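ADP-ribosyltransferase (Staphylococcus aureus, PDB 1OJZ) catalyses the transfer of single ADP-ribose units from NAD+ to proteins, probably Rho-type small GTPases of the host, as in related C3-like exoenzymes. Local coordinates at residues 80-85 with 155-160; 165-170 with 178-183; 4-9 with 139-144. All coordinates share one frame; numbering follows the deposited sequence.

Contact 1: residues 80-85 with 155-160. With NAD (nicotinamide-adenine-dinucleotide), chain B.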
loop_
_atom_site.group_PDB
_atom_site.type_symbol
_atom_site.label_atom_id
_atom_site.label_comp_id
_atom_site.label_asym_id
_atom_site.label_seq_id
_atom_site.Cartn_x
_atom_site.Cartn_y
_atom_site.Cartn_z
ATOM N N SER A 80 -3.616 -15.881 2.703
ATOM C CA SER A 80 -2.384 -15.187 2.379
ATOM C C SER A 80 -2.845 -14.493 1.097
ATOM O O SER A 80 -3.646 -15.068 0.356
ATOM C CB SER A 80 -1.275 -16.196 2.080
ATOM O OG SER A 80 -0.155 -15.562 1.497
ATOM N N VAL A 81 -2.379 -13.277 0.832
ATOM C CA VAL A 81 -2.834 -12.574 -0.368
ATOM C C VAL A 81 -1.941 -11.412 -0.804
ATOM O O VAL A 81 -1.236 -10.804 0.012
ATOM C CB VAL A 81 -4.286 -12.029 -0.156
ATOM C CG1 VAL A 81 -4.327 -11.126 1.061
ATOM C CG2 VAL A 81 -4.767 -11.263 -1.381
ATOM N N TYR A 82 -1.973 -11.121 -2.101
ATOM C CA TYR A 82 -1.206 -10.012 -2.663
ATOM C C TYR A 82 -2.096 -8.786 -2.832
ATOM O O TYR A 82 -3.246 -8.894 -3.273
ATOM C CB TYR A 82 -0.631 -10.368 -4.043
ATOM C CG TYR A 82 0.648 -11.178 -4.031
ATOM C CD1 TYR A 82 0.639 -12.536 -4.353
ATOM C CD2 TYR A 82 1.869 -10.586 -3.705
ATOM C CE1 TYR A 82 1.816 -13.285 -4.353
ATOM C CE2 TYR A 82 3.051 -11.323 -3.696
ATOM C CZ TYR A 82 3.017 -12.671 -4.022
ATOM O OH TYR A 82 4.177 -13.412 -4.012
ATOM N N VAL A 83 -1.571 -7.624 -2.457
ATOM C CA VAL A 83 -2.286 -6.372 -2.644
ATOM C C VAL A 83 -1.288 -5.482 -3.365
ATOM O O VAL A 83 -0.072 -5.668 -3.236
ATOM C CB VAL A 83 -2.712 -5.714 -1.317
ATOM C CG1 VAL A 83 -3.771 -6.583 -0.632
ATOM C CG2 VAL A 83 -1.490 -5.497 -0.417
ATOM N N TYR A 84 -1.793 -4.517 -4.121
ATOM C CA TYR A 84 -0.918 -3.649 -4.890
ATOM C C TYR A 84 -0.950 -2.178 -4.503
ATOM O O TYR A 84 -2.009 -1.560 -4.435
ATOM C CB TYR A 84 -1.243 -3.798 -6.380
ATOM C CG TYR A 84 -1.093 -5.221 -6.875
ATOM C CD1 TYR A 84 -2.085 -6.175 -6.638
ATOM C CD2 TYR A 84 0.066 -5.625 -7.529
ATOM C CE1 TYR A 84 -1.917 -7.503 -7.040
ATOM C CE2 TYR A 84 0.247 -6.936 -7.932
ATOM C CZ TYR A 84 -0.743 -7.874 -7.685
ATOM O OH TYR A 84 -0.535 -9.183 -8.071
ATOM N N ARG A 85 0.234 -1.630 -4.249
ATOM C CA ARG A 85 0.364 -0.230 -3.899
ATOM C C ARG A 85 1.010 0.456 -5.110
ATOM O O ARG A 85 2.206 0.299 -5.363
ATOM C CB ARG A 85 1.231 -0.076 -2.636
ATOM C CG ARG A 85 1.238 1.347 -2.072
ATOM C CD ARG A 85 2.001 1.491 -0.753
ATOM N NE ARG A 85 1.981 2.882 -0.289
ATOM C CZ ARG A 85 2.909 3.430 0.492
ATOM N NH1 ARG A 85 3.942 2.708 0.917
ATOM N NH2 ARG A 85 2.823 4.711 0.821
ATOM N N LYS A 155 4.184 -4.748 -5.201
ATOM C CA LYS A 155 3.414 -5.980 -5.032
ATOM C C LYS A 155 3.730 -6.581 -3.664
ATOM O O LYS A 155 4.799 -7.156 -3.463
ATOM C CB LYS A 155 3.782 -6.965 -6.148
ATOM C CG LYS A 155 3.050 -8.299 -6.110
ATOM C CD LYS A 155 3.477 -9.153 -7.297
ATOM C CE LYS A 155 2.716 -10.469 -7.364
ATOM N NZ LYS A 155 3.216 -11.341 -8.469
ATOM N N LEU A 156 2.780 -6.459 -2.740
ATOM C CA LEU A 156 2.958 -6.923 -1.370
ATOM C C LEU A 156 2.224 -8.199 -0.972
ATOM O O LEU A 156 0.984 -8.260 -1.005
ATOM C CB LEU A 156 2.553 -5.801 -0.408
ATOM C CG LEU A 156 3.371 -4.507 -0.435
ATOM C CD1 LEU A 156 2.644 -3.432 0.356
ATOM C CD2 LEU A 156 4.757 -4.754 0.144
ATOM N N GLU A 157 2.984 -9.216 -0.576
ATOM C CA GLU A 157 2.358 -10.461 -0.152
ATOM C C GLU A 157 1.998 -10.350 1.319
ATOM O O GLU A 157 2.868 -10.162 2.172
ATOM C CB GLU A 157 3.281 -11.655 -0.354
ATOM C CG GLU A 157 2.608 -12.951 0.061
ATOM C CD GLU A 157 3.430 -14.175 -0.252
ATOM O OE1 GLU A 157 2.872 -15.289 -0.152
ATOM O OE2 GLU A 157 4.623 -14.027 -0.597
ATOM N N LEU A 158 0.711 -10.473 1.611
ATOM C CA LEU A 158 0.231 -10.359 2.978
ATOM C C LEU A 158 0.022 -11.727 3.594
ATOM O O LEU A 158 -0.714 -12.559 3.053
ATOM C CB LEU A 158 -1.084 -9.582 3.014
ATOM C CG LEU A 158 -1.137 -8.198 2.362
ATOM C CD1 LEU A 158 -2.565 -7.670 2.429
ATOM C CD2 LEU A 158 -0.183 -7.253 3.057
ATOM N N PRO A 159 0.671 -11.981 4.738
ATOM C CA PRO A 159 0.527 -13.273 5.408
ATOM C C PRO A 159 -0.911 -13.451 5.901
ATOM O O PRO A 159 -1.614 -12.470 6.174
ATOM C CB PRO A 159 1.516 -13.179 6.573
ATOM C CG PRO A 159 2.521 -12.170 6.109
ATOM C CD PRO A 159 1.655 -11.136 5.436
ATOM N N LYS A 160 -1.346 -14.705 5.986
ATOM C CA LYS A 160 -2.684 -15.008 6.469
ATOM C C LYS A 160 -2.775 -14.530 7.917
ATOM O O LYS A 160 -1.848 -14.729 8.700
ATOM C CB LYS A 160 -2.944 -16.516 6.406
ATOM C CG LYS A 160 -4.267 -16.935 7.022
ATOM C CD LYS A 160 -4.549 -18.413 6.812
ATOM C CE LYS A 160 -5.873 -18.805 7.444
ATOM N NZ LYS A 160 -6.229 -20.220 7.145
HETATM P PA NAD B . 0.378 8.105 -0.501
HETATM O O1A NAD B . 1.115 6.859 -0.786
HETATM O O2A NAD B . 0.254 8.564 0.910
HETATM O O5B NAD B . 1.007 9.273 -1.390
HETATM C C5B NAD B . 2.412 9.558 -1.295
HETATM C C4B NAD B . 2.949 9.799 -2.682
HETATM O O4B NAD B . 4.388 9.972 -2.432
HETATM C C3B NAD B . 2.796 8.588 -3.647
HETATM O O3B NAD B . 2.182 9.073 -4.875
HETATM C C2B NAD B . 4.174 8.011 -3.882
HETATM O O2B NAD B . 4.668 7.958 -5.165
HETATM C C1B NAD B . 5.059 8.778 -2.852
HETATM N N9A NAD B . 5.308 7.973 -1.643
HETATM C C8A NAD B . 4.570 7.002 -0.950
HETATM N N7A NAD B . 5.181 6.519 0.105
HETATM C C5A NAD B . 6.367 7.121 0.178
HETATM C C6A NAD B . 7.480 7.009 1.124
HETATM N N6A NAD B . 7.457 6.181 2.147
HETATM N N1A NAD B . 8.561 7.834 0.841
HETATM C C2A NAD B . 8.644 8.698 -0.189
HETATM N N3A NAD B . 7.605 8.848 -1.117
HETATM C C4A NAD B . 6.484 8.040 -0.898
HETATM O O3 NAD B . -1.082 7.982 -1.088
HETATM P PN NAD B . -1.598 7.443 -2.529
HETATM O O1N NAD B . -1.095 6.078 -2.711
HETATM O O2N NAD B . -1.225 8.488 -3.527
HETATM O O5D NAD B . -3.168 7.339 -2.224
HETATM C C5D NAD B . -3.975 8.522 -1.999
HETATM C C4D NAD B . -5.384 8.208 -2.350
HETATM O O4D NAD B . -5.420 7.085 -3.337
HETATM C C3D NAD B . -6.273 7.716 -1.148
HETATM O O3D NAD B . -7.532 8.429 -1.132
HETATM C C2D NAD B . -6.511 6.217 -1.418
HETATM O O2D NAD B . -7.725 5.791 -0.851
HETATM C C1D NAD B . -6.465 6.150 -2.995
HETATM N N1N NAD B . -6.146 4.800 -3.638
HETATM C C2N NAD B . -4.741 4.532 -3.913
HETATM C C3N NAD B . -4.212 3.293 -3.954
HETATM C C7N NAD B . -2.755 3.065 -4.277
HETATM O O7N NAD B . -2.431 1.953 -4.757
HETATM N N7N NAD B . -1.864 4.042 -4.070
HETATM C C4N NAD B . -5.067 2.060 -3.696
HETATM C C5N NAD B . -6.220 2.424 -2.808
HETATM C C6N NAD B . -6.860 3.670 -3.057
HETATM O O HOH W 1 1.165 -9.565 -10.202
#
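K155 and E157 hold the ring of Y82 between them on one face of an antiparallel strand pair, where strand 81-85 borders strand 155-158 at the margin of the five-stranded sheet of the ADP-ribosyltransferase fold. K155, extended with CG anti to its backbone N (chi1 -180°), lays CE over the middle of the ring, 3.7 Å above its plane. Its ammonium follows in a cation-pi contact, with NZ 4.7 Å from the Y82 ring centroid. From the opposite face E157 CG reaches the rim of the ring by CH-pi contact, and the carboxylate lies stacked over the hydroxyl end, planes 27° apart; E157 OE1 is hydrogen-bonded with T3 OG1. Y84 runs alongside K155, and its OH, 3.6 Å from K155 CE, is hydrogen-bonded with N5 ND2. A water bonded to that hydroxyl also takes a weak bond from K155 NZ. On the face of V81, V83, L156 and L158, packing is tight: V83 and L158 meet at about a right angle, with V83 CG1 only 3.5 Å from L158 CD1. Four backbone hydrogen bonds pair V81 with L158 and V83 with L156. Extended R85 donates from NH2 to O1A of NAD at 3.2 Å.

Contact 2: residues 165-170 with 178-183. With NAD (nicotinamide-adenine-dinucleotide), chain B.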
loop_
_atom_site.group_PDB
_atom_site.type_symbol
_atom_site.label_atom_id
_atom_site.label_comp_id
_atom_site.label_asym_id
_atom_site.label_seq_id
_atom_site.Cartn_x
_atom_site.Cartn_y
_atom_site.Cartn_z
ATOM N N ALA A 165 -7.688 -3.793 6.416
ATOM C CA ALA A 165 -9.078 -3.419 6.257
ATOM C C ALA A 165 -9.454 -3.297 4.801
ATOM O O ALA A 165 -8.830 -2.550 4.049
ATOM C CB ALA A 165 -9.357 -2.100 6.959
ATOM N N TYR A 166 -10.467 -4.052 4.399
ATOM C CA TYR A 166 -10.958 -3.969 3.033
ATOM C C TYR A 166 -12.029 -2.897 3.154
ATOM O O TYR A 166 -12.965 -3.051 3.934
ATOM C CB TYR A 166 -11.601 -5.280 2.594
ATOM C CG TYR A 166 -12.202 -5.186 1.214
ATOM C CD1 TYR A 166 -11.404 -5.294 0.076
ATOM C CD2 TYR A 166 -13.574 -4.987 1.044
ATOM C CE1 TYR A 166 -11.956 -5.213 -1.200
ATOM C CE2 TYR A 166 -14.136 -4.898 -0.228
ATOM C CZ TYR A 166 -13.321 -5.015 -1.344
ATOM O OH TYR A 166 -13.879 -4.942 -2.603
ATOM N N ILE A 167 -11.905 -1.814 2.394
ATOM C CA ILE A 167 -12.877 -0.738 2.526
ATOM C C ILE A 167 -13.634 -0.326 1.263
ATOM O O ILE A 167 -14.184 0.776 1.206
ATOM C CB ILE A 167 -12.188 0.507 3.117
ATOM C CG1 ILE A 167 -11.130 1.027 2.137
ATOM C CG2 ILE A 167 -11.497 0.141 4.431
ATOM C CD1 ILE A 167 -10.359 2.225 2.657
ATOM N N ASP A 168 -13.682 -1.188 0.255
ATOM C CA ASP A 168 -14.382 -0.799 -0.961
ATOM C C ASP A 168 -15.886 -1.010 -0.842
ATOM O O ASP A 168 -16.449 -1.955 -1.404
ATOM C CB ASP A 168 -13.840 -1.550 -2.181
ATOM C CG ASP A 168 -14.245 -0.887 -3.496
ATOM O OD1 ASP A 168 -14.955 0.144 -3.457
ATOM O OD2 ASP A 168 -13.853 -1.395 -4.568
ATOM N N SER A 169 -16.520 -0.124 -0.083
ATOM C CA SER A 169 -17.965 -0.138 0.122
ATOM C C SER A 169 -18.363 1.338 0.195
ATOM O O SER A 169 -17.682 2.144 0.840
ATOM C CB SER A 169 -18.324 -0.875 1.419
ATOM O OG SER A 169 -19.729 -1.075 1.528
ATOM N N LYS A 170 -19.457 1.684 -0.476
ATOM C CA LYS A 170 -19.944 3.058 -0.550
ATOM C C LYS A 170 -19.974 3.865 0.747
ATOM O O LYS A 170 -19.826 5.088 0.712
ATOM C CB LYS A 170 -21.342 3.079 -1.177
ATOM C CG LYS A 170 -21.445 2.356 -2.517
ATOM C CD LYS A 170 -20.531 2.969 -3.556
ATOM C CE LYS A 170 -20.652 2.251 -4.893
ATOM N NZ LYS A 170 -22.022 2.388 -5.463
ATOM N N GLN A 178 -11.991 1.209 -6.038
ATOM C CA GLN A 178 -10.536 1.051 -6.035
ATOM C C GLN A 178 -10.114 -0.240 -5.327
ATOM O O GLN A 178 -8.925 -0.483 -5.138
ATOM C CB GLN A 178 -9.864 2.254 -5.359
ATOM C CG GLN A 178 -10.237 3.594 -5.974
ATOM C CD GLN A 178 -9.580 4.769 -5.273
ATOM O OE1 GLN A 178 -9.565 4.836 -4.045
ATOM N NE2 GLN A 178 -9.049 5.712 -6.052
ATOM N N GLN A 179 -11.090 -1.063 -4.945
ATOM C CA GLN A 179 -10.815 -2.325 -4.253
ATOM C C GLN A 179 -9.739 -2.104 -3.193
ATOM O O GLN A 179 -8.851 -2.938 -2.999
ATOM C CB GLN A 179 -10.338 -3.379 -5.261
ATOM C CG GLN A 179 -11.395 -3.783 -6.293
ATOM C CD GLN A 179 -12.446 -4.729 -5.724
ATOM O OE1 GLN A 179 -13.450 -5.028 -6.378
ATOM N NE2 GLN A 179 -12.218 -5.210 -4.514
ATOM N N GLU A 180 -9.829 -0.977 -2.499
ATOM C CA GLU A 180 -8.828 -0.630 -1.509
ATOM C C GLU A 180 -8.722 -1.504 -0.269
ATOM O O GLU A 180 -9.715 -1.907 0.340
ATOM C CB GLU A 180 -8.992 0.837 -1.078
ATOM C CG GLU A 180 -8.015 1.254 0.029
ATOM C CD GLU A 180 -7.882 2.755 0.160
ATOM O OE1 GLU A 180 -8.653 3.477 -0.505
ATOM O OE2 GLU A 180 -7.012 3.213 0.931
ATOM N N VAL A 181 -7.483 -1.811 0.082
ATOM C CA VAL A 181 -7.186 -2.576 1.278
ATOM C C VAL A 181 -6.231 -1.657 2.018
ATOM O O VAL A 181 -5.148 -1.338 1.523
ATOM C CB VAL A 181 -6.504 -3.921 0.962
ATOM C CG1 VAL A 181 -6.008 -4.561 2.258
ATOM C CG2 VAL A 181 -7.499 -4.860 0.284
ATOM N N LEU A 182 -6.661 -1.203 3.186
ATOM C CA LEU A 182 -5.856 -0.288 3.972
ATOM C C LEU A 182 -5.043 -1.043 5.012
ATOM O O LEU A 182 -5.597 -1.752 5.864
ATOM C CB LEU A 182 -6.768 0.747 4.640
ATOM C CG LEU A 182 -6.119 1.922 5.377
ATOM C CD1 LEU A 182 -5.373 2.833 4.388
ATOM C CD2 LEU A 182 -7.199 2.706 6.096
ATOM N N LEU A 183 -3.725 -0.889 4.937
ATOM C CA LEU A 183 -2.821 -1.562 5.854
ATOM C C LEU A 183 -2.404 -0.704 7.052
ATOM O O LEU A 183 -2.378 0.531 6.971
ATOM C CB LEU A 183 -1.575 -2.025 5.091
ATOM C CG LEU A 183 -1.812 -2.947 3.890
ATOM C CD1 LEU A 183 -0.468 -3.376 3.319
ATOM C CD2 LEU A 183 -2.629 -4.161 4.331
HETATM P PA NAD B . 0.378 8.105 -0.501
HETATM O O1A NAD B . 1.115 6.859 -0.786
HETATM O O2A NAD B . 0.254 8.564 0.910
HETATM O O5B NAD B . 1.007 9.273 -1.390
HETATM C C5B NAD B . 2.412 9.558 -1.295
HETATM C C4B NAD B . 2.949 9.799 -2.682
HETATM O O4B NAD B . 4.388 9.972 -2.432
HETATM C C3B NAD B . 2.796 8.588 -3.647
HETATM O O3B NAD B . 2.182 9.073 -4.875
HETATM C C2B NAD B . 4.174 8.011 -3.882
HETATM O O2B NAD B . 4.668 7.958 -5.165
HETATM C C1B NAD B . 5.059 8.778 -2.852
HETATM N N9A NAD B . 5.308 7.973 -1.643
HETATM C C8A NAD B . 4.570 7.002 -0.950
HETATM N N7A NAD B . 5.181 6.519 0.105
HETATM C C5A NAD B . 6.367 7.121 0.178
HETATM C C6A NAD B . 7.480 7.009 1.124
HETATM N N6A NAD B . 7.457 6.181 2.147
HETATM N N1A NAD B . 8.561 7.834 0.841
HETATM C C2A NAD B . 8.644 8.698 -0.189
HETATM N N3A NAD B . 7.605 8.848 -1.117
HETATM C C4A NAD B . 6.484 8.040 -0.898
HETATM O O3 NAD B . -1.082 7.982 -1.088
HETATM P PN NAD B . -1.598 7.443 -2.529
HETATM O O1N NAD B . -1.095 6.078 -2.711
HETATM O O2N NAD B . -1.225 8.488 -3.527
HETATM O O5D NAD B . -3.168 7.339 -2.224
HETATM C C5D NAD B . -3.975 8.522 -1.999
HETATM C C4D NAD B . -5.384 8.208 -2.350
HETATM O O4D NAD B . -5.420 7.085 -3.337
HETATM C C3D NAD B . -6.273 7.716 -1.148
HETATM O O3D NAD B . -7.532 8.429 -1.132
HETATM C C2D NAD B . -6.511 6.217 -1.418
HETATM O O2D NAD B . -7.725 5.791 -0.851
HETATM C C1D NAD B . -6.465 6.150 -2.995
HETATM N N1N NAD B . -6.146 4.800 -3.638
HETATM C C2N NAD B . -4.741 4.532 -3.913
HETATM C C3N NAD B . -4.212 3.293 -3.954
HETATM C C7N NAD B . -2.755 3.065 -4.277
HETATM O O7N NAD B . -2.431 1.953 -4.757
HETATM N N7N NAD B . -1.864 4.042 -4.070
HETATM C C4N NAD B . -5.067 2.060 -3.696
HETATM C C5N NAD B . -6.220 2.424 -2.808
HETATM C C6N NAD B . -6.860 3.670 -3.057
#
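I167 presses its CD1 methyl against the side chain of E180, 3.6 Å from the carboxylate carbon CD, while E180 OE1 accepts a hydrogen bond from the ribose hydroxyl O2D of NAD. E180 ends the Q-X-E sequence that marks C3-like transferases, and Q178, its first member, brings OE1 to 3.1 Å from C6N of the nicotinamide ring. S138 OG is hydrogen-bonded with E180 OE2. I167 reaches the glutamate because its CG1 sits between backbone N and carbonyl carbon (chi1 65°). Behind these side chains lies an antiparallel pairing: I167 N donates to E180 O at 3.0 Å, and A165 and L182 exchange two backbone bonds. D168, at the centre of an inverse gamma turn, holds the backbone just before E180: its OD2 accepts from Q179 N at 2.8 Å, from well above the carboxylate plane, and its OD1 takes G177 N. Further out, the ring of Y166 meets V181 CG2 at its edge, 3.9 Å from CD1, and helix 9-23 covers this side through T13 and I20. With OE1 taking the ribose bond and OE2 the bond with S138, rotation of the E180 carboxylate would be limited and OE1 kept directed at the ribose.

Contact 3: residues 4-9 with 139-144. With NAD (nicotinamide-adenine-dinucleotide), chain B.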
loop_
_atom_site.group_PDB
_atom_site.type_symbol
_atom_site.label_atom_id
_atom_site.label_comp_id
_atom_site.label_asym_id
_atom_site.label_seq_id
_atom_site.Cartn_x
_atom_site.Cartn_y
_atom_site.Cartn_z
ATOM N N LYS A 4 -3.760 -15.852 -2.416
ATOM C CA LYS A 4 -4.723 -15.293 -3.356
ATOM C C LYS A 4 -4.111 -14.148 -4.152
ATOM O O LYS A 4 -3.261 -13.410 -3.655
ATOM C CB LYS A 4 -5.945 -14.754 -2.603
ATOM C CG LYS A 4 -6.801 -15.807 -1.910
ATOM C CD LYS A 4 -7.858 -16.353 -2.852
ATOM C CE LYS A 4 -8.877 -17.199 -2.115
ATOM N NZ LYS A 4 -10.042 -17.494 -2.993
ATOM N N ASN A 5 -4.547 -14.017 -5.396
ATOM C CA ASN A 5 -4.109 -12.941 -6.277
ATOM C C ASN A 5 -5.326 -12.706 -7.159
ATOM O O ASN A 5 -5.621 -13.498 -8.053
ATOM C CB ASN A 5 -2.916 -13.357 -7.136
ATOM C CG ASN A 5 -2.284 -12.175 -7.867
ATOM O OD1 ASN A 5 -1.633 -12.344 -8.894
ATOM N ND2 ASN A 5 -2.463 -10.972 -7.326
ATOM N N PHE A 6 -6.033 -11.616 -6.889
ATOM C CA PHE A 6 -7.250 -11.287 -7.611
ATOM C C PHE A 6 -7.061 -10.489 -8.893
ATOM O O PHE A 6 -6.279 -9.535 -8.940
ATOM C CB PHE A 6 -8.194 -10.530 -6.677
ATOM C CG PHE A 6 -8.693 -11.348 -5.520
ATOM C CD1 PHE A 6 -9.714 -12.278 -5.698
ATOM C CD2 PHE A 6 -8.140 -11.195 -4.252
ATOM C CE1 PHE A 6 -10.179 -13.040 -4.626
ATOM C CE2 PHE A 6 -8.598 -11.955 -3.171
ATOM C CZ PHE A 6 -9.616 -12.878 -3.358
ATOM N N THR A 7 -7.787 -10.904 -9.931
ATOM C CA THR A 7 -7.774 -10.242 -11.234
ATOM C C THR A 7 -9.232 -9.972 -11.600
ATOM O O THR A 7 -9.533 -9.197 -12.509
ATOM C CB THR A 7 -7.139 -11.124 -12.344
ATOM O OG1 THR A 7 -7.833 -12.373 -12.424
ATOM C CG2 THR A 7 -5.670 -11.374 -12.063
ATOM N N ASP A 8 -10.139 -10.624 -10.881
ATOM C CA ASP A 8 -11.569 -10.440 -11.112
ATOM C C ASP A 8 -12.147 -9.596 -9.984
ATOM O O ASP A 8 -12.008 -9.938 -8.808
ATOM C CB ASP A 8 -12.295 -11.782 -11.149
ATOM C CG ASP A 8 -13.748 -11.635 -11.549
ATOM O OD1 ASP A 8 -14.010 -11.429 -12.755
ATOM O OD2 ASP A 8 -14.623 -11.708 -10.660
ATOM N N LEU A 9 -12.804 -8.501 -10.347
ATOM C CA LEU A 9 -13.387 -7.594 -9.366
ATOM C C LEU A 9 -14.476 -8.230 -8.519
ATOM O O LEU A 9 -14.552 -7.987 -7.320
ATOM C CB LEU A 9 -13.924 -6.351 -10.076
ATOM C CG LEU A 9 -12.831 -5.606 -10.848
ATOM C CD1 LEU A 9 -13.436 -4.481 -11.663
ATOM C CD2 LEU A 9 -11.798 -5.075 -9.871
ATOM N N THR A 139 -3.706 0.391 -0.465
ATOM C CA THR A 139 -3.456 -0.559 -1.547
ATOM C C THR A 139 -4.729 -1.024 -2.238
ATOM O O THR A 139 -5.838 -0.677 -1.827
ATOM C CB THR A 139 -2.734 -1.809 -1.012
ATOM O OG1 THR A 139 -3.618 -2.526 -0.134
ATOM C CG2 THR A 139 -1.460 -1.411 -0.242
ATOM N N GLN A 140 -4.557 -1.817 -3.294
ATOM C CA GLN A 140 -5.689 -2.355 -4.041
ATOM C C GLN A 140 -5.572 -3.870 -4.218
ATOM O O GLN A 140 -4.486 -4.397 -4.501
ATOM C CB GLN A 140 -5.823 -1.641 -5.401
ATOM C CG GLN A 140 -4.529 -1.375 -6.144
ATOM C CD GLN A 140 -4.683 -0.336 -7.257
ATOM O OE1 GLN A 140 -5.371 -0.565 -8.251
ATOM N NE2 GLN A 140 -4.041 0.816 -7.085
ATOM N N LEU A 141 -6.693 -4.564 -4.009
ATOM C CA LEU A 141 -6.763 -6.024 -4.127
ATOM C C LEU A 141 -6.539 -6.453 -5.563
ATOM O O LEU A 141 -6.070 -7.555 -5.828
ATOM C CB LEU A 141 -8.142 -6.544 -3.693
ATOM C CG LEU A 141 -8.296 -7.373 -2.418
ATOM C CD1 LEU A 141 -9.714 -7.949 -2.382
ATOM C CD2 LEU A 141 -7.265 -8.491 -2.377
ATOM N N VAL A 142 -6.925 -5.586 -6.489
ATOM C CA VAL A 142 -6.768 -5.859 -7.910
ATOM C C VAL A 142 -5.922 -4.747 -8.502
ATOM O O VAL A 142 -6.307 -3.574 -8.467
ATOM C CB VAL A 142 -8.132 -5.887 -8.628
ATOM C CG1 VAL A 142 -7.931 -6.133 -10.126
ATOM C CG2 VAL A 142 -9.014 -6.964 -8.013
ATOM N N SER A 143 -4.760 -5.111 -9.026
ATOM C CA SER A 143 -3.872 -4.120 -9.610
ATOM C C SER A 143 -4.576 -3.402 -10.749
ATOM O O SER A 143 -5.221 -4.038 -11.585
ATOM C CB SER A 143 -2.602 -4.791 -10.135
ATOM O OG SER A 143 -1.722 -3.824 -10.684
ATOM N N GLY A 144 -4.461 -2.079 -10.777
ATOM C CA GLY A 144 -5.088 -1.312 -11.837
ATOM C C GLY A 144 -6.486 -0.810 -11.531
ATOM O O GLY A 144 -7.028 -0.004 -12.282
HETATM P PA NAD B . 0.378 8.105 -0.501
HETATM O O1A NAD B . 1.115 6.859 -0.786
HETATM O O2A NAD B . 0.254 8.564 0.910
HETATM O O5B NAD B . 1.007 9.273 -1.390
HETATM C C5B NAD B . 2.412 9.558 -1.295
HETATM C C4B NAD B . 2.949 9.799 -2.682
HETATM O O4B NAD B . 4.388 9.972 -2.432
HETATM C C3B NAD B . 2.796 8.588 -3.647
HETATM O O3B NAD B . 2.182 9.073 -4.875
HETATM C C2B NAD B . 4.174 8.011 -3.882
HETATM O O2B NAD B . 4.668 7.958 -5.165
HETATM C C1B NAD B . 5.059 8.778 -2.852
HETATM N N9A NAD B . 5.308 7.973 -1.643
HETATM C C8A NAD B . 4.570 7.002 -0.950
HETATM N N7A NAD B . 5.181 6.519 0.105
HETATM C C5A NAD B . 6.367 7.121 0.178
HETATM C C6A NAD B . 7.480 7.009 1.124
HETATM N N6A NAD B . 7.457 6.181 2.147
HETATM N N1A NAD B . 8.561 7.834 0.841
HETATM C C2A NAD B . 8.644 8.698 -0.189
HETATM N N3A NAD B . 7.605 8.848 -1.117
HETATM C C4A NAD B . 6.484 8.040 -0.898
HETATM O O3 NAD B . -1.082 7.982 -1.088
HETATM P PN NAD B . -1.598 7.443 -2.529
HETATM O O1N NAD B . -1.095 6.078 -2.711
HETATM O O2N NAD B . -1.225 8.488 -3.527
HETATM O O5D NAD B . -3.168 7.339 -2.224
HETATM C C5D NAD B . -3.975 8.522 -1.999
HETATM C C4D NAD B . -5.384 8.208 -2.350
HETATM O O4D NAD B . -5.420 7.085 -3.337
HETATM C C3D NAD B . -6.273 7.716 -1.148
HETATM O O3D NAD B . -7.532 8.429 -1.132
HETATM C C2D NAD B . -6.511 6.217 -1.418
HETATM O O2D NAD B . -7.725 5.791 -0.851
HETATM C C1D NAD B . -6.465 6.150 -2.995
HETATM N N1N NAD B . -6.146 4.800 -3.638
HETATM C C2N NAD B . -4.741 4.532 -3.913
HETATM C C3N NAD B . -4.212 3.293 -3.954
HETATM C C7N NAD B . -2.755 3.065 -4.277
HETATM O O7N NAD B . -2.431 1.953 -4.757
HETATM N N7N NAD B . -1.864 4.042 -4.070
HETATM C C4N NAD B . -5.067 2.060 -3.696
HETATM C C5N NAD B . -6.220 2.424 -2.808
HETATM C C6N NAD B . -6.860 3.670 -3.057
HETATM O O HOH W 2 -4.764 -9.629 -5.382
#
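A single water joins F6 and L141: its oxygen accepts from F6 N at 2.8 Å and from N5 ND2 at 3.3 Å, and it donates to L141 O. Three groups thus grip one bridge between the N-terminal loop and the stretch that follows strand 137-140, where T139 and Q140 close the S-T-S-type motif of the ADP-ribosyltransferase fold. The direct contact is apolar. F6 and L141 run alongside each other in the same direction, with F6 CD2 at 3.4 Å from L141 CD2; the L141 chi1 of -112° lies away from a staggered value, so the fine detail of this close contact is less certain. V142 fills the next position, its CG2 3.9 Å from F6 CB and 3.8 Å from L9 CD2, the leucine lying nearly perpendicular to it. D8 is the N-cap of helix 9-23, its OD2 bonded to E11 N, and the helix backs the cluster: A12 touches F6, L141 and V142, and the ring of W15 meets that of F6. Q140 turns to the cofactor. Its OE1 is bonded to A146 N, which would set the rotation of the amide, and NE2 donates to O7N of the NAD nicotinamide amide at 3.1 Å and 160°.

Overall arrangement
All three contacts reach the same NAD molecule, and each makes its hydrogen bond to a different part of it: contact 1 at a phosphate, contact 2 at the nicotinamide ribose, contact 3 at the nicotinamide amide. Contact 3 is the nearest neighbour of both others, its centre about 10 Å from that of contact 1 and 11 Å from that of contact 2, which are themselves 14 Å apart. Probable hydrogen bonds tie it to both: Y84 N to Q140 O at 2.7 Å on one side, L141 N to Q179 O at 2.9 Å on the other. Contacts 1 and 2 meet by apolar packing, with L158 CD2 3.9 Å from L183 CD1, so the five-stranded and three-stranded sheets pack against each other here.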